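Local coordinates for LYND (Lyngbya aestuarii, PDB 4V1T), which probably acts as a YcaO-type cyclodehydratase that uses ATP and magnesium to turn residues of a peptide substrate into azoline heterocycles, at residues W558-S572 with P673-A686. Numbering follows the deposited sequence.
Sequences WWYNRLRRPAVDLGS and PYLLPDTTQPLKTA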
ATOM      1  N   TRP B 558     -41.880   3.372   3.754  1.00 45.69           N
ATOM      2  CA  TRP B 558     -41.984   2.162   4.555  1.00 39.27           C
ATOM      3  C   TRP B 558     -41.944   2.456   6.045  1.00 52.29           C
ATOM      4  O   TRP B 558     -42.806   1.999   6.803  1.00 41.15           O
ATOM      5  CB  TRP B 558     -40.859   1.196   4.181  1.00 45.70           C
ATOM      6  CG  TRP B 558     -40.540   0.172   5.235  1.00 38.34           C
ATOM      7  CD1 TRP B 558     -41.352  -0.824   5.692  1.00 41.08           C
ATOM      8  CD2 TRP B 558     -39.298   0.038   5.941  1.00 39.40           C
ATOM      9  NE1 TRP B 558     -40.697  -1.563   6.656  1.00 47.96           N
ATOM     10  CE2 TRP B 558     -39.434  -1.058   6.818  1.00 44.85           C
ATOM     11  CE3 TRP B 558     -38.086   0.736   5.912  1.00 43.40           C
ATOM     12  CZ2 TRP B 558     -38.404  -1.463   7.665  1.00 47.52           C
ATOM     13  CZ3 TRP B 558     -37.066   0.332   6.750  1.00 43.95           C
ATOM     14  CH2 TRP B 558     -37.230  -0.758   7.617  1.00 54.43           C
ATOM     15  N   TRP B 559     -40.950   3.233   6.457  1.00 55.77           N
ATOM     16  CA  TRP B 559     -40.688   3.462   7.871  1.00 51.74           C
ATOM     17  C   TRP B 559     -41.787   4.247   8.586  1.00 48.19           C
ATOM     18  O   TRP B 559     -42.227   3.872   9.672  1.00 40.38           O
ATOM     19  CB  TRP B 559     -39.360   4.200   8.036  1.00 46.42           C
ATOM     20  CG  TRP B 559     -38.999   4.447   9.457  1.00 36.77           C
ATOM     21  CD1 TRP B 559     -39.283   5.563  10.192  1.00 40.48           C
ATOM     22  CD2 TRP B 559     -38.295   3.564  10.328  1.00 40.76           C
ATOM     23  NE1 TRP B 559     -38.793   5.429  11.464  1.00 50.54           N
ATOM     24  CE2 TRP B 559     -38.182   4.210  11.574  1.00 52.68           C
ATOM     25  CE3 TRP B 559     -37.738   2.289  10.174  1.00 46.80           C
ATOM     26  CZ2 TRP B 559     -37.546   3.622  12.659  1.00 49.28           C
ATOM     27  CZ3 TRP B 559     -37.109   1.706  11.252  1.00 48.50           C
ATOM     28  CH2 TRP B 559     -37.018   2.371  12.482  1.00 45.42           C
ATOM     29  N   TYR B 560     -42.218   5.348   7.988  1.00 45.06           N
ATOM     30  CA  TYR B 560     -43.112   6.270   8.675  1.00 46.26           C
ATOM     31  C   TYR B 560     -44.577   5.877   8.542  1.00 40.23           C
ATOM     32  O   TYR B 560     -45.390   6.226   9.399  1.00 50.76           O
ATOM     33  CB  TYR B 560     -42.874   7.698   8.179  1.00 46.37           C
ATOM     34  CG  TYR B 560     -41.530   8.208   8.622  1.00 42.75           C
ATOM     35  CD1 TYR B 560     -41.307   8.603   9.946  1.00 38.27           C
ATOM     36  CD2 TYR B 560     -40.454   8.240   7.738  1.00 44.53           C
ATOM     37  CE1 TYR B 560     -40.059   9.037  10.356  1.00 52.06           C
ATOM     38  CE2 TYR B 560     -39.213   8.675   8.140  1.00 42.68           C
ATOM     39  CZ  TYR B 560     -39.017   9.069   9.445  1.00 49.48           C
ATOM     40  OH  TYR B 560     -37.766   9.492   9.826  1.00 44.34           O
ATOM     41  N   ASN B 561     -44.916   5.145   7.487  1.00 50.93           N
ATOM     42  CA  ASN B 561     -46.236   4.525   7.401  1.00 51.28           C
ATOM     43  C   ASN B 561     -46.234   3.174   8.118  1.00 51.69           C
ATOM     44  O   ASN B 561     -47.276   2.562   8.280  1.00 41.96           O
ATOM     45  CB  ASN B 561     -46.670   4.349   5.949  1.00 54.18           C
ATOM     46  CG  ASN B 561     -46.863   5.672   5.232  1.00 52.92           C
ATOM     47  OD1 ASN B 561     -47.888   6.337   5.393  1.00 50.66           O
ATOM     48  ND2 ASN B 561     -45.884   6.054   4.425  1.00 55.56           N
ATOM     49  N   ARG B 562     -45.053   2.728   8.547  1.00 45.67           N
ATOM     50  CA  ARG B 562     -44.884   1.445   9.218  1.00 50.11           C
ATOM     51  C   ARG B 562     -45.551   0.331   8.423  1.00 53.18           C
ATOM     52  O   ARG B 562     -46.380  -0.421   8.931  1.00 55.75           O
ATOM     53  CB  ARG B 562     -45.418   1.509  10.649  1.00 48.97           C
ATOM     54  CG  ARG B 562     -44.554   2.372  11.561  1.00 43.44           C
ATOM     55  CD  ARG B 562     -45.086   2.411  12.982  1.00 41.84           C
ATOM     56  NE  ARG B 562     -46.129   3.419  13.156  1.00 52.38           N
ATOM     57  CZ  ARG B 562     -46.650   3.760  14.332  1.00 57.67           C
ATOM     58  NH1 ARG B 562     -46.221   3.175  15.439  1.00 62.18           N
ATOM     59  NH2 ARG B 562     -47.588   4.698  14.405  1.00 58.10           N
ATOM     60  N   LEU B 563     -45.172   0.243   7.158  1.00 50.43           N
ATOM     61  CA  LEU B 563     -45.765  -0.713   6.244  1.00 43.20           C
ATOM     62  C   LEU B 563     -45.205  -2.102   6.455  1.00 43.89           C
ATOM     63  O   LEU B 563     -44.041  -2.256   6.809  1.00 44.77           O
ATOM     64  CB  LEU B 563     -45.526  -0.273   4.797  1.00 49.26           C
ATOM     65  CG  LEU B 563     -46.102   1.097   4.420  1.00 49.26           C
ATOM     66  CD1 LEU B 563     -45.618   1.529   3.047  1.00 53.00           C
ATOM     67  CD2 LEU B 563     -47.619   1.071   4.465  1.00 49.64           C
ATOM     68  N   ARG B 564     -46.043  -3.112   6.241  1.00 54.03           N
ATOM     69  CA  ARG B 564     -45.598  -4.498   6.240  1.00 55.73           C
ATOM     70  C   ARG B 564     -45.160  -4.871   4.826  1.00 54.00           C
ATOM     71  O   ARG B 564     -45.953  -4.804   3.897  1.00 56.16           O
ATOM     72  CB  ARG B 564     -46.712  -5.432   6.729  1.00 56.12           C
ATOM     73  CG  ARG B 564     -47.297  -5.073   8.090  1.00 59.72           C
ATOM     74  CD  ARG B 564     -46.291  -5.206   9.234  1.00 61.41           C
ATOM     75  NE  ARG B 564     -46.080  -6.604   9.624  1.00 68.06           N
ATOM     76  CZ  ARG B 564     -45.090  -7.385   9.196  1.00 78.95           C
ATOM     77  NH1 ARG B 564     -44.179  -6.930   8.348  1.00 97.14           N
ATOM     78  NH2 ARG B 564     -45.008  -8.643   9.619  1.00 78.66           N
ATOM     79  N   ARG B 565     -43.900  -5.259   4.674  1.00 58.93           N
ATOM     80  CA  ARG B 565     -43.332  -5.532   3.360  1.00 48.26           C
ATOM     81  C   ARG B 565     -42.947  -6.998   3.216  1.00 49.91           C
ATOM     82  O   ARG B 565     -42.609  -7.667   4.202  1.00 45.99           O
ATOM     83  CB  ARG B 565     -42.097  -4.652   3.125  1.00 58.34           C
ATOM     84  CG  ARG B 565     -42.348  -3.147   3.221  1.00 58.58           C
ATOM     85  CD  ARG B 565     -43.356  -2.672   2.185  1.00 64.73           C
ATOM     86  NE  ARG B 565     -42.958  -3.053   0.834  1.00 65.48           N
ATOM     87  CZ  ARG B 565     -43.801  -3.308  -0.159  1.00 63.80           C
ATOM     88  NH1 ARG B 565     -45.106  -3.227   0.028  1.00 72.03           N
ATOM     89  NH2 ARG B 565     -43.336  -3.658  -1.350  1.00 61.00           N
ATOM     90  N   PRO B 566     -42.973  -7.507   1.975  1.00 60.38           N
ATOM     91  CA  PRO B 566     -42.546  -8.886   1.734  1.00 60.88           C
ATOM     92  C   PRO B 566     -41.028  -9.050   1.774  1.00 56.77           C
ATOM     93  O   PRO B 566     -40.305  -8.113   1.430  1.00 55.17           O
ATOM     94  CB  PRO B 566     -43.078  -9.169   0.330  1.00 60.02           C
ATOM     95  CG  PRO B 566     -43.045  -7.843  -0.344  1.00 62.11           C
ATOM     96  CD  PRO B 566     -43.354  -6.823   0.727  1.00 58.15           C
ATOM     97  N   ALA B 567     -40.556 -10.227   2.175  1.00 59.13           N
ATOM     98  CA  ALA B 567     -39.128 -10.525   2.138  1.00 64.44           C
ATOM     99  C   ALA B 567     -38.672 -10.828   0.715  1.00 55.64           C
ATOM    100  O   ALA B 567     -39.486 -10.925  -0.210  1.00 54.77           O
ATOM    101  CB  ALA B 567     -38.789 -11.698   3.049  1.00 66.78           C
ATOM    102  N   VAL B 568     -37.360 -10.988   0.571  1.00 58.17           N
ATOM    103  CA  VAL B 568     -36.735 -11.305  -0.711  1.00 55.53           C
ATOM    104  C   VAL B 568     -36.073 -12.673  -0.637  1.00 52.59           C
ATOM    105  O   VAL B 568     -35.231 -12.913   0.225  1.00 48.31           O
ATOM    106  CB  VAL B 568     -35.684 -10.242  -1.100  1.00 57.60           C
ATOM    107  CG1 VAL B 568     -35.075 -10.554  -2.460  1.00 58.30           C
ATOM    108  CG2 VAL B 568     -36.317  -8.854  -1.112  1.00 56.87           C
ATOM    109  N   ASP B 569     -36.463 -13.569  -1.539  1.00 55.73           N
ATOM    110  CA  ASP B 569     -35.796 -14.855  -1.683  1.00 53.12           C
ATOM    111  C   ASP B 569     -34.424 -14.623  -2.297  1.00 54.88           C
ATOM    112  O   ASP B 569     -34.287 -14.433  -3.511  1.00 55.06           O
ATOM    113  CB  ASP B 569     -36.619 -15.805  -2.547  1.00 63.16           C
ATOM    114  CG  ASP B 569     -35.912 -17.129  -2.804  1.00 67.98           C
ATOM    115  OD1 ASP B 569     -34.944 -17.463  -2.088  1.00 62.69           O
ATOM    116  OD2 ASP B 569     -36.332 -17.837  -3.741  1.00 74.95           O
ATOM    117  N   LEU B 570     -33.408 -14.646  -1.444  1.00 48.40           N
ATOM    118  CA  LEU B 570     -32.051 -14.354  -1.868  1.00 57.40           C
ATOM    119  C   LEU B 570     -31.439 -15.512  -2.637  1.00 60.94           C
ATOM    120  O   LEU B 570     -30.374 -15.364  -3.214  1.00 59.08           O
ATOM    121  CB  LEU B 570     -31.192 -14.017  -0.654  1.00 56.50           C
ATOM    122  CG  LEU B 570     -31.649 -12.780   0.126  1.00 55.43           C
ATOM    123  CD1 LEU B 570     -30.880 -12.659   1.430  1.00 59.56           C
ATOM    124  CD2 LEU B 570     -31.481 -11.516  -0.699  1.00 54.07           C
ATOM    125  N   GLY B 571     -32.118 -16.655  -2.647  1.00 64.75           N
ATOM    126  CA  GLY B 571     -31.650 -17.817  -3.398  1.00 68.63           C
ATOM    127  C   GLY B 571     -32.194 -17.876  -4.818  1.00 79.12           C
ATOM    128  O   GLY B 571     -32.093 -18.914  -5.477  1.00 88.39           O
ATOM    129  N   SER B 572     -32.764 -16.768  -5.295  1.00 68.11           N
ATOM    130  CA  SER B 572     -33.339 -16.702  -6.646  1.00 66.53           C
ATOM    131  C   SER B 572     -32.644 -15.688  -7.556  1.00 59.97           C
ATOM    132  O   SER B 572     -33.070 -15.475  -8.685  1.00 83.19           O
ATOM    133  CB  SER B 572     -34.837 -16.380  -6.568  1.00 62.36           C
ATOM    134  OG  SER B 572     -35.071 -15.049  -6.140  1.00 60.58           O
ATOM    135  N   PRO B 673     -42.784  -4.394  14.430  1.00 50.05           N
ATOM    136  CA  PRO B 673     -43.122  -5.558  13.594  1.00 55.55           C
ATOM    137  C   PRO B 673     -42.989  -5.302  12.095  1.00 53.27           C
ATOM    138  O   PRO B 673     -42.912  -6.254  11.313  1.00 53.14           O
ATOM    139  CB  PRO B 673     -44.583  -5.845  13.964  1.00 51.37           C
ATOM    140  CG  PRO B 673     -45.107  -4.558  14.473  1.00 54.70           C
ATOM    141  CD  PRO B 673     -43.962  -3.860  15.136  1.00 51.40           C
ATOM    142  N   TYR B 674     -42.955  -4.030  11.707  1.00 44.72           N
ATOM    143  CA  TYR B 674     -42.746  -3.655  10.318  1.00 43.72           C
ATOM    144  C   TYR B 674     -41.292  -3.880   9.857  1.00 46.32           C
ATOM    145  O   TYR B 674     -40.945  -3.573   8.713  1.00 43.93           O
ATOM    146  CB  TYR B 674     -43.143  -2.191  10.096  1.00 44.68           C
ATOM    147  CG  TYR B 674     -42.469  -1.208  11.040  1.00 45.51           C
ATOM    148  CD1 TYR B 674     -43.034  -0.901  12.272  1.00 56.68           C
ATOM    149  CD2 TYR B 674     -41.280  -0.582  10.693  1.00 52.14           C
ATOM    150  CE1 TYR B 674     -42.422  -0.013  13.134  1.00 63.26           C
ATOM    151  CE2 TYR B 674     -40.664   0.311  11.547  1.00 57.26           C
ATOM    152  CZ  TYR B 674     -41.237   0.588  12.762  1.00 60.13           C
ATOM    153  OH  TYR B 674     -40.626   1.472  13.607  1.00 57.17           O
ATOM    154  N   LEU B 675     -40.450  -4.413  10.743  1.00 51.21           N
ATOM    155  CA  LEU B 675     -39.073  -4.755  10.402  1.00 58.90           C
ATOM    156  C   LEU B 675     -38.957  -6.162   9.833  1.00 54.33           C
ATOM    157  O   LEU B 675     -38.070  -6.436   9.025  1.00 49.95           O
ATOM    158  CB  LEU B 675     -38.168  -4.637  11.627  1.00 54.63           C
ATOM    159  CG  LEU B 675     -37.835  -3.231  12.132  1.00 54.13           C
ATOM    160  CD1 LEU B 675     -36.887  -3.342  13.312  1.00 44.17           C
ATOM    161  CD2 LEU B 675     -37.220  -2.359  11.051  1.00 56.40           C
ATOM    162  N   LEU B 676     -39.838  -7.059  10.260  1.00 49.90           N
ATOM    163  CA  LEU B 676     -39.789  -8.429   9.779  1.00 70.46           C
ATOM    164  C   LEU B 676     -40.808  -8.595   8.663  1.00 55.97           C
ATOM    165  O   LEU B 676     -41.799  -7.869   8.609  1.00 51.06           O
ATOM    166  CB  LEU B 676     -40.011  -9.422  10.922  1.00 78.97           C
ATOM    167  CG  LEU B 676     -41.320  -9.361  11.694  1.00 69.82           C
ATOM    168  CD1 LEU B 676     -42.390 -10.204  11.007  1.00 80.29           C
ATOM    169  CD2 LEU B 676     -41.086  -9.840  13.119  1.00 65.92           C
ATOM    170  N   PRO B 677     -40.558  -9.532   7.743  1.00 56.24           N
ATOM    171  CA  PRO B 677     -41.462  -9.652   6.602  1.00 64.47           C
ATOM    172  C   PRO B 677     -42.817 -10.225   6.982  1.00 60.53           C
ATOM    173  O   PRO B 677     -42.903 -11.042   7.901  1.00 64.49           O
ATOM    174  CB  PRO B 677     -40.712 -10.598   5.673  1.00 66.07           C
ATOM    175  CG  PRO B 677     -39.879 -11.441   6.590  1.00 63.93           C
ATOM    176  CD  PRO B 677     -39.481 -10.538   7.715  1.00 59.14           C
ATOM    177  N   ASP B 678     -43.868  -9.801   6.293  1.00 61.11           N
ATOM    178  CA  ASP B 678     -45.178 -10.394   6.531  1.00 77.96           C
ATOM    179  C   ASP B 678     -45.301 -11.630   5.658  1.00 67.71           C
ATOM    180  O   ASP B 678     -45.163 -11.566   4.433  1.00 61.83           O
ATOM    181  CB  ASP B 678     -46.320  -9.404   6.275  1.00 92.77           C
ATOM    182  CG  ASP B 678     -46.396  -8.951   4.842  1.00 91.00           C
ATOM    183  OD1 ASP B 678     -45.323  -8.735   4.229  1.00104.26           O
ATOM    184  OD2 ASP B 678     -47.534  -8.811   4.339  1.00 66.02           O
ATOM    185  N   THR B 679     -45.534 -12.766   6.308  1.00 68.48           N
ATOM    186  CA  THR B 679     -45.674 -14.036   5.619  1.00 70.19           C
ATOM    187  C   THR B 679     -46.997 -14.114   4.859  1.00 64.77           C
ATOM    188  O   THR B 679     -47.281 -15.111   4.201  1.00 82.98           O
ATOM    189  CB  THR B 679     -45.573 -15.209   6.608  1.00 88.13           C
ATOM    190  OG1 THR B 679     -46.422 -14.962   7.734  1.00106.31           O
ATOM    191  CG2 THR B 679     -44.146 -15.369   7.093  1.00 88.76           C
ATOM    192  N   THR B 680     -47.799 -13.063   4.960  1.00 64.74           N
ATOM    193  CA  THR B 680     -49.026 -12.934   4.185  1.00 71.29           C
ATOM    194  C   THR B 680     -48.710 -12.837   2.696  1.00 71.27           C
ATOM    195  O   THR B 680     -49.468 -13.330   1.867  1.00 73.73           O
ATOM    196  CB  THR B 680     -49.826 -11.684   4.620  1.00 72.64           C
ATOM    197  OG1 THR B 680     -50.120 -11.769   6.018  1.00 79.49           O
ATOM    198  CG2 THR B 680     -51.130 -11.563   3.844  1.00 87.84           C
ATOM    199  N   GLN B 681     -47.587 -12.198   2.370  1.00 65.75           N
ATOM    200  CA  GLN B 681     -47.204 -11.958   0.984  1.00 57.85           C
ATOM    201  C   GLN B 681     -46.117 -12.924   0.539  1.00 58.35           C
ATOM    202  O   GLN B 681     -45.315 -13.378   1.354  1.00 53.67           O
ATOM    203  CB  GLN B 681     -46.703 -10.528   0.803  1.00 61.55           C
ATOM    204  CG  GLN B 681     -47.772  -9.461   0.944  1.00 57.76           C
ATOM    205  CD  GLN B 681     -47.177  -8.064   1.056  1.00 73.87           C
ATOM    206  OE1 GLN B 681     -46.542  -7.569   0.120  1.00 71.03           O
ATOM    207  NE2 GLN B 681     -47.379  -7.420   2.208  1.00 79.23           N
ATOM    208  N   PRO B 682     -46.078 -13.237  -0.764  1.00 57.67           N
ATOM    209  CA  PRO B 682     -45.053 -14.140  -1.286  1.00 58.24           C
ATOM    210  C   PRO B 682     -43.665 -13.508  -1.276  1.00 57.88           C
ATOM    211  O   PRO B 682     -43.534 -12.286  -1.181  1.00 54.86           O
ATOM    212  CB  PRO B 682     -45.523 -14.415  -2.719  1.00 61.99           C
ATOM    213  CG  PRO B 682     -46.292 -13.205  -3.096  1.00 70.73           C
ATOM    214  CD  PRO B 682     -46.965 -12.740  -1.833  1.00 67.27           C
ATOM    215  N   LEU B 683     -42.640 -14.345  -1.363  1.00 57.79           N
ATOM    216  CA  LEU B 683     -41.272 -13.870  -1.435  1.00 58.74           C
ATOM    217  C   LEU B 683     -41.021 -13.221  -2.781  1.00 57.86           C
ATOM    218  O   LEU B 683     -41.465 -13.721  -3.807  1.00 72.12           O
ATOM    219  CB  LEU B 683     -40.287 -15.021  -1.222  1.00 71.92           C
ATOM    220  CG  LEU B 683     -40.360 -15.708   0.138  1.00 77.19           C
ATOM    221  CD1 LEU B 683     -39.485 -16.950   0.156  1.00 72.15           C
ATOM    222  CD2 LEU B 683     -39.944 -14.748   1.237  1.00 83.44           C
ATOM    223  N   LYS B 684     -40.315 -12.098  -2.768  1.00 61.65           N
ATOM    224  CA  LYS B 684     -39.913 -11.433  -4.000  1.00 57.80           C
ATOM    225  C   LYS B 684     -38.804 -12.220  -4.691  1.00 55.99           C
ATOM    226  O   LYS B 684     -37.812 -12.577  -4.064  1.00 52.20           O
ATOM    227  CB  LYS B 684     -39.432 -10.012  -3.700  1.00 61.48           C
ATOM    228  CG  LYS B 684     -40.543  -9.070  -3.284  1.00 52.09           C
ATOM    229  CD  LYS B 684     -41.373  -8.649  -4.486  1.00 56.12           C
ATOM    230  CE  LYS B 684     -42.728  -8.131  -4.058  1.00 59.12           C
ATOM    231  NZ  LYS B 684     -43.412  -7.415  -5.164  1.00 61.04           N
ATOM    232  N   THR B 685     -38.978 -12.481  -5.982  1.00 64.82           N
ATOM    233  CA  THR B 685     -37.995 -13.234  -6.759  1.00 71.32           C
ATOM    234  C   THR B 685     -37.312 -12.303  -7.753  1.00 67.92           C
ATOM    235  O   THR B 685     -37.759 -11.177  -7.975  1.00 64.26           O
ATOM    236  CB  THR B 685     -38.638 -14.421  -7.522  1.00 71.53           C
ATOM    237  OG1 THR B 685     -39.580 -13.935  -8.482  1.00 86.04           O
ATOM    238  CG2 THR B 685     -39.347 -15.358  -6.552  1.00 74.08           C
ATOM    239  N   ALA B 686     -36.231 -12.785  -8.352  1.00 62.13           N
ATOM    240  CA  ALA B 686     -35.448 -11.985  -9.282  1.00 64.90           C
ATOM    241  C   ALA B 686     -36.284 -11.476 -10.453  1.00 67.56           C
ATOM    242  O   ALA B 686     -36.040 -10.381 -10.974  1.00 64.88           O
ATOM    243  CB  ALA B 686     -34.269 -12.799  -9.799  1.00 66.61           C
TER
HETATM  244  O   HOH W   1     -42.529  -5.403   6.979  1.00 52.27           O
HETATM  245  O   HOH W   2     -42.850 -12.307   2.349  1.00 62.90           O
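The Y674 ring meets W559 with its edge and R562 with a face. The edge points at the face of the W559 six-membered ring in a T-shaped stack, centroids 5.3 Å apart and planes at 89°. Over a face of the tyrosine ring lies the aliphatic part of R562, whose CG makes a CH-pi contact 3.8 Å from the Y674 ring centroid. The Y674 hydroxyl can still reach polar partners, bonding to H672 and N769. L675 adds a methyl, CD2, 3.7 Å from CZ2 of W558.

The indole N-H of W558 reaches Y674 O within its ring plane (NE1 to O 2.9 Å), satisfying a buried donor. R564, bent at chi2 and chi3 (-65° and -77°), curls its guanidinium back so that NH1 meets L676 O at 2.6 Å, nearly head-on to the carbonyl, though the bond is bent at the hydrogen and the oxygen lies off the guanidinium plane. P673 O sits over one face of that flat group and D678 CB over the other. With an alanine here, L676 O is likely to lose this charged donor, and a gap would probably open between P673 O and D678 CB.

R562, with positive phi, is the C-prime residue of the Schellman motif that ends helix 538-561 of the YcaO domain (L563 N to W558 O, R562 N weakly to W559 O); from there the chain runs on beside 673-686. Backbone bonds then take over: D678 N gives to R565 O, and V568 and K684 form a single beta bridge, K684 N to A567 O (2.9 Å) and D569 N to K684 O. Water 2 joins A567 N to Q681 O.

A567, whose side chain is a single methyl, lets P677 CB come to 3.4 Å from its CB, tighter than usual carbon contact, while P677 also packs on W593 and L595 of strand 590-596.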